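PDB 1JI0: ABC transporter from Thermotoga maritima, which binds ATP and, as in related ABC transporter ATPases, probably hydrolyses it to drive the uptake of branched-chain amino acids across the membrane. Local coordinates for residues Q197-A202 against A235-A240. Numbering follows the deposited sequence.
Sequences QNALGA and AYLGVA
In the nucleotide-binding domain of this ABC transporter, the first turn of helix 199-205, where A199 and L200 lie, meets the C-terminal end of helix 230-236 through Y236 and the following residue L237. The contact is small, burying 141 Å² over both sides, and its direct part is apolar. L237 reaches across with one branch: its CD2 methyl approaches the start of the opposing helix, 3.7 Å from the backbone N of L200 and 3.9 Å from the CB of the same residue. With CG of L237 anti to the carbonyl carbon (chi1 -49°) and CD1 extended away from CA (chi2 -180°), CD2 is the branch that faces the helix start, although the CB itself does not point there. The methyl of A199 faces the helix end and is touched by two neighbours, with CB of Y236 and CD2 of L237 each 4.1 Å from its CB. Y236 touches with CB, while its ring runs on toward the P-loop and its OH is hydrogen-bonded to E213. Beside the apolar patch a single water lies between O of Y236 and O of Q197, the residue before the N-cap N198; its 2.5 Å approach to O of Y236 is unusually short, so that bond is doubtful in detail, and the 3.3 Å to O of Q197 is long. A199 also packs on I38 of strand 34-38. The contact so joins the start of helix 199-205, which follows strand 192-196, to the end of helix 230-236, the last helix of the chain, beside the nucleotide-binding end of the central mixed sheet.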
loop_
_atom_site.group_PDB
_atom_site.type_symbol
_atom_site.label_atom_id
_atom_site.label_comp_id
_atom_site.label_asym_id
_atom_site.label_seq_id
_atom_site.Cartn_x
_atom_site.Cartn_y
_atom_site.Cartn_z
ATOM N N GLN A 197 3.408 -10.133 -3.167
ATOM C CA GLN A 197 4.024 -11.281 -3.801
ATOM C C GLN A 197 3.040 -12.414 -3.515
ATOM O O GLN A 197 2.917 -13.359 -4.292
ATOM C CB GLN A 197 5.389 -11.563 -3.171
ATOM C CG GLN A 197 6.046 -12.843 -3.640
ATOM C CD GLN A 197 7.554 -12.802 -3.485
ATOM O OE1 GLN A 197 8.075 -12.335 -2.467
ATOM N NE2 GLN A 197 8.267 -13.294 -4.497
ATOM N N ASN A 198 2.335 -12.296 -2.390
ATOM C CA ASN A 198 1.334 -13.278 -1.990
ATOM C C ASN A 198 0.081 -12.936 -2.787
ATOM O O ASN A 198 -0.819 -12.265 -2.293
ATOM C CB ASN A 198 1.062 -13.172 -0.486
ATOM C CG ASN A 198 0.205 -14.318 0.042
ATOM O OD1 ASN A 198 0.264 -14.655 1.228
ATOM N ND2 ASN A 198 -0.598 -14.916 -0.830
ATOM N N ALA A 199 0.048 -13.397 -4.034
ATOM C CA ALA A 199 -1.060 -13.125 -4.939
ATOM C C ALA A 199 -2.408 -13.621 -4.443
ATOM O O ALA A 199 -3.419 -12.928 -4.580
ATOM C CB ALA A 199 -0.750 -13.713 -6.322
ATOM N N LEU A 200 -2.435 -14.820 -3.874
ATOM C CA LEU A 200 -3.688 -15.367 -3.363
ATOM C C LEU A 200 -4.299 -14.436 -2.313
ATOM O O LEU A 200 -5.439 -13.998 -2.438
ATOM C CB LEU A 200 -3.447 -16.751 -2.752
ATOM C CG LEU A 200 -4.691 -17.472 -2.225
ATOM C CD1 LEU A 200 -5.729 -17.582 -3.339
ATOM C CD2 LEU A 200 -4.304 -18.849 -1.711
ATOM N N GLY A 201 -3.533 -14.131 -1.272
ATOM C CA GLY A 201 -4.046 -13.259 -0.229
ATOM C C GLY A 201 -4.461 -11.906 -0.769
ATOM O O GLY A 201 -5.517 -11.391 -0.410
ATOM N N ALA A 202 -3.638 -11.340 -1.646
ATOM C CA ALA A 202 -3.918 -10.036 -2.230
ATOM C C ALA A 202 -5.187 -10.034 -3.083
ATOM O O ALA A 202 -6.048 -9.163 -2.930
ATOM C CB ALA A 202 -2.719 -9.574 -3.076
ATOM N N ALA A 235 0.541 -19.916 -12.883
ATOM C CA ALA A 235 1.750 -19.117 -12.719
ATOM C C ALA A 235 1.952 -18.485 -11.345
ATOM O O ALA A 235 3.085 -18.368 -10.873
ATOM C CB ALA A 235 1.793 -18.027 -13.793
ATOM N N TYR A 236 0.866 -18.079 -10.697
ATOM C CA TYR A 236 0.986 -17.425 -9.403
ATOM C C TYR A 236 0.323 -18.128 -8.222
ATOM O O TYR A 236 0.543 -17.742 -7.077
ATOM C CB TYR A 236 0.461 -15.990 -9.516
ATOM C CG TYR A 236 1.277 -15.140 -10.462
ATOM C CD1 TYR A 236 2.468 -14.546 -10.047
ATOM C CD2 TYR A 236 0.891 -14.975 -11.792
ATOM C CE1 TYR A 236 3.258 -13.812 -10.933
ATOM C CE2 TYR A 236 1.676 -14.244 -12.691
ATOM C CZ TYR A 236 2.853 -13.668 -12.254
ATOM O OH TYR A 236 3.630 -12.955 -13.131
ATOM N N LEU A 237 -0.477 -19.158 -8.482
ATOM C CA LEU A 237 -1.146 -19.859 -7.389
ATOM C C LEU A 237 -0.805 -21.360 -7.315
ATOM O O LEU A 237 -1.307 -22.078 -6.446
ATOM C CB LEU A 237 -2.660 -19.638 -7.496
ATOM C CG LEU A 237 -3.082 -18.170 -7.681
ATOM C CD1 LEU A 237 -4.589 -18.066 -7.772
ATOM C CD2 LEU A 237 -2.567 -17.327 -6.528
ATOM N N GLY A 238 0.052 -21.818 -8.228
ATOM C CA GLY A 238 0.486 -23.210 -8.257
ATOM C C GLY A 238 -0.550 -24.278 -8.575
ATOM O O GLY A 238 -0.782 -25.169 -7.764
ATOM N N VAL A 239 -1.148 -24.213 -9.762
ATOM C CA VAL A 239 -2.172 -25.176 -10.165
ATOM C C VAL A 239 -1.849 -25.861 -11.480
ATOM O O VAL A 239 -2.722 -26.035 -12.345
ATOM C CB VAL A 239 -3.551 -24.490 -10.306
ATOM C CG1 VAL A 239 -4.626 -25.508 -10.666
ATOM C CG2 VAL A 239 -3.918 -23.841 -9.003
ATOM N N ALA A 240 -0.592 -26.260 -11.645
ATOM C CA ALA A 240 -0.197 -26.938 -12.876
ATOM C C ALA A 240 -0.057 -28.421 -12.581
ATOM O O ALA A 240 -0.365 -28.815 -11.423
ATOM C CB ALA A 240 1.123 -26.367 -13.395
ATOM O OXT ALA A 240 0.347 -29.176 -13.506
HETATM O O HOH W 1 1.760 -16.108 -5.643
#